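Endoglucanase (Bacillus akibai, PDB 1UWW) hydrolyses internal beta-1,4-glucosidic linkages of cellulose and related beta-glucans as a whole enzyme, the part here being its family 28 carbohydrate-binding module, specific for non-crystalline cellulose. Local coordinates at residues 72-83 and 159-170. Sequence-based numbering, arbitrary orientation. Where two conformers were deposited one is given.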
loop_
_atom_site.group_PDB
_atom_site.type_symbol
_atom_site.label_atom_id
_atom_site.label_comp_id
_atom_site.label_asym_id
_atom_site.label_seq_id
_atom_site.Cartn_x
_atom_site.Cartn_y
_atom_site.Cartn_z
ATOM N N PRO A 72 7.213 -12.724 -1.952
ATOM C CA PRO A 72 8.169 -12.677 -3.064
ATOM C C PRO A 72 8.627 -11.237 -3.323
ATOM O O PRO A 72 7.791 -10.320 -3.341
ATOM C CB PRO A 72 7.366 -13.197 -4.258
ATOM C CG PRO A 72 6.276 -14.076 -3.647
ATOM C CD PRO A 72 5.963 -13.401 -2.314
ATOM N N ARG A 73 9.906 -11.054 -3.571
ATOM C CA ARG A 73 10.491 -9.753 -3.829
ATOM C C ARG A 73 11.431 -9.900 -5.003
ATOM O O ARG A 73 12.532 -10.408 -4.884
ATOM C CB ARG A 73 11.256 -9.243 -2.622
ATOM C CG ARG A 73 10.511 -8.878 -1.392
ATOM C CD ARG A 73 11.325 -7.928 -0.526
ATOM N NE ARG A 73 10.999 -7.941 0.887
ATOM C CZ ARG A 73 11.375 -6.964 1.721
ATOM N NH1 ARG A 73 12.098 -5.942 1.267
ATOM N NH2 ARG A 73 11.037 -7.016 2.997
ATOM N N LEU A 74 10.981 -9.432 -6.151
ATOM C CA LEU A 74 11.825 -9.381 -7.347
ATOM C C LEU A 74 12.731 -8.169 -7.283
ATOM O O LEU A 74 12.391 -7.169 -6.667
ATOM C CB LEU A 74 10.986 -9.264 -8.608
ATOM C CG LEU A 74 10.118 -10.442 -8.975
ATOM C CD1 LEU A 74 9.309 -10.107 -10.221
ATOM C CD2 LEU A 74 10.974 -11.649 -9.283
ATOM N N ASP A 75 13.872 -8.245 -7.933
ATOM C CA ASP A 75 14.880 -7.195 -7.926
ATOM C C ASP A 75 15.481 -7.092 -9.322
ATOM O O ASP A 75 15.761 -8.094 -9.970
ATOM C CB ASP A 75 15.922 -7.551 -6.852
ATOM C CG ASP A 75 16.770 -6.415 -6.394
ATOM O OD1 ASP A 75 16.535 -5.248 -6.767
ATOM O OD2 ASP A 75 17.751 -6.663 -5.631
ATOM N N PHE A 76 15.716 -5.870 -9.768
ATOM C CA PHE A 76 16.224 -5.549 -11.101
ATOM C C PHE A 76 17.252 -4.432 -10.978
ATOM O O PHE A 76 16.892 -3.304 -10.709
ATOM C CB PHE A 76 15.056 -5.133 -12.003
ATOM C CG PHE A 76 15.440 -4.784 -13.393
ATOM C CD1 PHE A 76 15.639 -5.765 -14.362
ATOM C CD2 PHE A 76 15.588 -3.465 -13.761
ATOM C CE1 PHE A 76 15.942 -5.414 -15.667
ATOM C CE2 PHE A 76 15.920 -3.128 -15.056
ATOM C CZ PHE A 76 16.100 -4.101 -16.005
ATOM N N TRP A 77 18.522 -4.759 -11.167
ATOM C CA TRP A 77 19.605 -3.791 -11.114
ATOM C C TRP A 77 19.992 -3.348 -12.510
ATOM O O TRP A 77 20.285 -4.181 -13.379
ATOM C CB TRP A 77 20.837 -4.375 -10.407
ATOM C CG TRP A 77 20.644 -4.561 -8.915
ATOM C CD1 TRP A 77 19.713 -5.331 -8.286
ATOM C CD2 TRP A 77 21.405 -3.939 -7.859
ATOM N NE1 TRP A 77 19.834 -5.219 -6.921
ATOM C CE2 TRP A 77 20.871 -4.381 -6.635
ATOM C CE3 TRP A 77 22.494 -3.053 -7.831
ATOM C CZ2 TRP A 77 21.380 -3.975 -5.405
ATOM C CZ3 TRP A 77 23.003 -2.664 -6.597
ATOM C CH2 TRP A 77 22.447 -3.119 -5.415
ATOM N N LYS A 78 20.049 -2.046 -12.742
ATOM C CA LYS A 78 20.510 -1.510 -14.008
ATOM C C LYS A 78 21.075 -0.126 -13.820
ATOM O O LYS A 78 20.498 0.696 -13.117
ATOM C CB LYS A 78 19.346 -1.462 -14.998
ATOM C CG LYS A 78 19.762 -1.241 -16.438
ATOM C CD LYS A 78 18.581 -1.098 -17.409
ATOM C CE LYS A 78 18.871 -0.081 -18.539
ATOM N NZ LYS A 78 18.464 1.286 -18.127
ATOM N N SER A 79 22.226 0.127 -14.445
ATOM C CA SER A 79 22.734 1.482 -14.591
ATOM C C SER A 79 21.779 2.330 -15.446
ATOM O O SER A 79 21.020 1.820 -16.283
ATOM C CB SER A 79 24.151 1.479 -15.198
ATOM O OG SER A 79 24.185 0.832 -16.450
ATOM N N ASP A 80 21.814 3.629 -15.219
ATOM C CA ASP A 80 20.982 4.580 -15.927
ATOM C C ASP A 80 19.496 4.226 -15.849
ATOM O O ASP A 80 18.741 4.434 -16.791
ATOM C CB ASP A 80 21.452 4.739 -17.390
ATOM C CG ASP A 80 22.816 5.412 -17.498
ATOM O OD1 ASP A 80 23.076 6.417 -16.790
ATOM O OD2 ASP A 80 23.702 5.000 -18.277
ATOM N N LEU A 81 19.094 3.676 -14.694
ATOM C CA LEU A 81 17.688 3.457 -14.398
ATOM C C LEU A 81 17.113 4.755 -13.876
ATOM O O LEU A 81 17.493 5.205 -12.797
ATOM C CB LEU A 81 17.524 2.351 -13.353
ATOM C CG LEU A 81 16.109 1.889 -13.029
ATOM C CD1 LEU A 81 15.474 1.194 -14.227
ATOM C CD2 LEU A 81 16.144 0.925 -11.836
ATOM N N VAL A 82 16.242 5.358 -14.661
ATOM C CA VAL A 82 15.663 6.653 -14.343
ATOM C C VAL A 82 14.191 6.682 -14.734
ATOM O O VAL A 82 13.755 5.963 -15.639
ATOM C CB VAL A 82 16.420 7.834 -15.019
ATOM C CG1 VAL A 82 17.884 7.876 -14.589
ATOM C CG2 VAL A 82 16.273 7.792 -16.558
ATOM N N ARG A 83 13.438 7.557 -14.076
ATOM C CA ARG A 83 12.047 7.779 -14.417
ATOM C C ARG A 83 11.870 8.489 -15.746
ATOM O O ARG A 83 10.931 8.231 -16.495
ATOM C CB ARG A 83 11.347 8.597 -13.331
ATOM C CG ARG A 83 9.864 8.883 -13.580
ATOM C CD ARG A 83 9.190 9.564 -12.446
ATOM N NE ARG A 83 9.800 10.869 -12.172
ATOM C CZ ARG A 83 9.680 11.541 -11.039
ATOM N NH1 ARG A 83 8.980 11.075 -10.024
ATOM N NH2 ARG A 83 10.296 12.714 -10.901
ATOM N N ASP A 159 13.516 13.491 -12.424
ATOM C CA ASP A 159 13.461 12.714 -13.651
ATOM C C ASP A 159 14.796 12.114 -14.044
ATOM O O ASP A 159 14.836 11.095 -14.735
ATOM C CB ASP A 159 12.910 13.570 -14.794
ATOM C CG ASP A 159 11.426 13.867 -14.654
ATOM O OD1 ASP A 159 10.772 13.355 -13.700
ATOM O OD2 ASP A 159 10.800 14.582 -15.481
ATOM N N ASP A 160 15.895 12.698 -13.596
ATOM C CA ASP A 160 17.236 12.191 -13.878
ATOM C C ASP A 160 17.913 11.463 -12.699
ATOM O O ASP A 160 19.066 11.071 -12.784
ATOM C CB ASP A 160 18.153 13.308 -14.415
ATOM C CG ASP A 160 18.554 14.327 -13.362
ATOM O OD1 ASP A 160 18.057 14.332 -12.213
ATOM O OD2 ASP A 160 19.401 15.208 -13.652
ATOM N N THR A 161 17.199 11.270 -11.600
ATOM C CA THR A 161 17.777 10.565 -10.446
ATOM C C THR A 161 18.111 9.108 -10.782
ATOM O O THR A 161 17.241 8.369 -11.263
ATOM C CB THR A 161 16.791 10.558 -9.298
ATOM O OG1 THR A 161 16.497 11.903 -8.913
ATOM C CG2 THR A 161 17.379 9.868 -8.052
ATOM N N LEU A 162 19.330 8.671 -10.511
ATOM C CA LEU A 162 19.727 7.284 -10.706
ATOM C C LEU A 162 19.066 6.451 -9.618
ATOM O O LEU A 162 19.286 6.660 -8.436
ATOM C CB LEU A 162 21.240 7.118 -10.667
ATOM C CG LEU A 162 21.944 7.774 -11.855
ATOM C CD1 LEU A 162 23.455 7.813 -11.569
ATOM C CD2 LEU A 162 21.665 7.084 -13.153
ATOM N N LEU A 163 18.253 5.486 -10.031
ATOM C CA LEU A 163 17.452 4.696 -9.112
ATOM C C LEU A 163 18.153 3.412 -8.657
ATOM O O LEU A 163 17.743 2.826 -7.645
ATOM C CB LEU A 163 16.098 4.391 -9.763
ATOM C CG LEU A 163 15.276 5.636 -10.133
ATOM C CD1 LEU A 163 14.045 5.244 -10.961
ATOM C CD2 LEU A 163 14.884 6.396 -8.886
ATOM N N ARG A 164 19.184 2.980 -9.409
ATOM C CA ARG A 164 20.047 1.838 -9.104
ATOM C C ARG A 164 19.412 0.462 -9.288
ATOM O O ARG A 164 19.904 -0.389 -10.031
ATOM C CB ARG A 164 20.670 1.936 -7.711
ATOM C CG ARG A 164 21.843 0.962 -7.493
ATOM C CD ARG A 164 22.310 0.879 -6.059
ATOM N NE ARG A 164 21.331 0.198 -5.247
ATOM C CZ ARG A 164 21.535 -0.216 -4.000
ATOM N NH1 ARG A 164 22.700 0.023 -3.400
ATOM N NH2 ARG A 164 20.584 -0.858 -3.349
ATOM N N ASN A 165 18.338 0.229 -8.565
ATOM C CA ASN A 165 17.609 -1.005 -8.684
ATOM C C ASN A 165 16.140 -0.793 -8.365
ATOM O O ASN A 165 15.777 0.115 -7.611
ATOM C CB ASN A 165 18.242 -2.139 -7.834
ATOM C CG ASN A 165 18.188 -1.884 -6.351
ATOM O OD1 ASN A 165 18.822 -0.957 -5.850
ATOM N ND2 ASN A 165 17.448 -2.697 -5.632
HETATM N N MSE A 166 15.321 -1.672 -8.925
HETATM C CA MSE A 166 13.894 -1.672 -8.763
HETATM C C MSE A 166 13.499 -2.985 -8.140
HETATM O O MSE A 166 13.879 -4.066 -8.602
HETATM C CB MSE A 166 13.252 -1.541 -10.133
HETATM C CG MSE A 166 11.759 -1.808 -10.199
HETATM SE SE MSE A 166 10.922 -1.400 -11.864
HETATM C CE MSE A 166 12.268 -1.929 -13.061
HETATM N N MSE A 167 12.849 -2.954 -6.987
HETATM C CA MSE A 167 12.132 -4.204 -6.521
HETATM C C MSE A 167 10.624 -4.082 -6.538
HETATM O O MSE A 167 10.029 -2.977 -6.403
HETATM C CB MSE A 167 12.533 -4.653 -5.067
HETATM C CG MSE A 167 14.155 -4.665 -4.856
HETATM SE SE MSE A 167 14.818 -4.492 -3.046
HETATM C CE MSE A 167 13.280 -5.295 -2.241
ATOM N N ILE A 168 10.037 -5.250 -6.678
ATOM C CA ILE A 168 8.593 -5.419 -6.736
ATOM C C ILE A 168 8.274 -6.425 -5.658
ATOM O O ILE A 168 8.786 -7.563 -5.698
ATOM C CB ILE A 168 8.088 -5.891 -8.125
ATOM C CG1 ILE A 168 8.580 -4.930 -9.213
ATOM C CG2 ILE A 168 6.596 -5.945 -8.122
ATOM C CD1 ILE A 168 8.236 -5.362 -10.593
ATOM N N ILE A 169 7.444 -6.025 -4.709
ATOM C CA ILE A 169 7.099 -6.822 -3.538
ATOM C C ILE A 169 5.682 -7.294 -3.681
ATOM O O ILE A 169 4.783 -6.489 -3.935
ATOM C CB ILE A 169 7.266 -5.969 -2.267
ATOM C CG1 ILE A 169 8.721 -5.500 -2.128
ATOM C CG2 ILE A 169 6.875 -6.811 -1.038
ATOM C CD1 ILE A 169 8.966 -4.469 -1.073
ATOM N N PHE A 170 5.448 -8.591 -3.507
ATOM C CA PHE A 170 4.138 -9.226 -3.682
ATOM C C PHE A 170 3.671 -9.716 -2.321
ATOM O O PHE A 170 3.960 -10.863 -1.925
ATOM C CB PHE A 170 4.220 -10.377 -4.676
ATOM C CG PHE A 170 4.628 -9.961 -6.057
ATOM C CD1 PHE A 170 5.953 -9.826 -6.387
ATOM C CD2 PHE A 170 3.681 -9.710 -7.044
ATOM C CE1 PHE A 170 6.358 -9.489 -7.667
ATOM C CE2 PHE A 170 4.076 -9.353 -8.329
ATOM C CZ PHE A 170 5.411 -9.243 -8.633
HETATM O O HOH W 1 20.550 3.319 -12.022
HETATM O O HOH W 2 14.526 8.915 -11.772
#
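Trp77 and Arg164 lie alongside each other at one end of the pairing between strands 73-77 and 165-170, and they illustrate how polar groups hold an aromatic ring on a beta-sheet. Atom CH2 of Trp77 sits over the centre of the Arg164 guanidinium, 3.4 Å from CZ, with the planes 26° apart. The Asn165 amide stacks on the same indole, and its CB makes a CH-pi contact with the five-membered ring.

Hydrogen bonds fix this cluster. NE and NH2 of Arg164 both grip Asn165 OD1, while Asn165 ND2 donates to Asp75 OD1 at 2.9 Å, meeting the syn lone pair of that oxygen. The other carboxylate oxygen, Asp75 OD2, receives Trp77 NE1 at 2.8 Å in the indole plane, which limits rotation of the ring. Backbone bonds pair Leu74 with Ile168 and Phe76 with Met166; beyond the strands, one water bridges Lys78 O, Leu81 N and Arg164 N.

Apolar contacts occupy the other face, where Leu74 CD1 meets the Phe170 ring 4.0 Å from CE1 and Phe76 CD2 touches the selenomethionine Met166 CE. Beyond Trp77, where the loops run on past Leu81 and Leu163, Arg83 NE and NH2 clasp Asp159 OD1 in a salt bridge, and Arg152 also binds that oxygen.

Leu74 and Phe170 pack against strand 50-58 of the second sheet, an arrangement characteristic of the two-sheet antiparallel beta-sandwich of family 17/28 carbohydrate-binding modules.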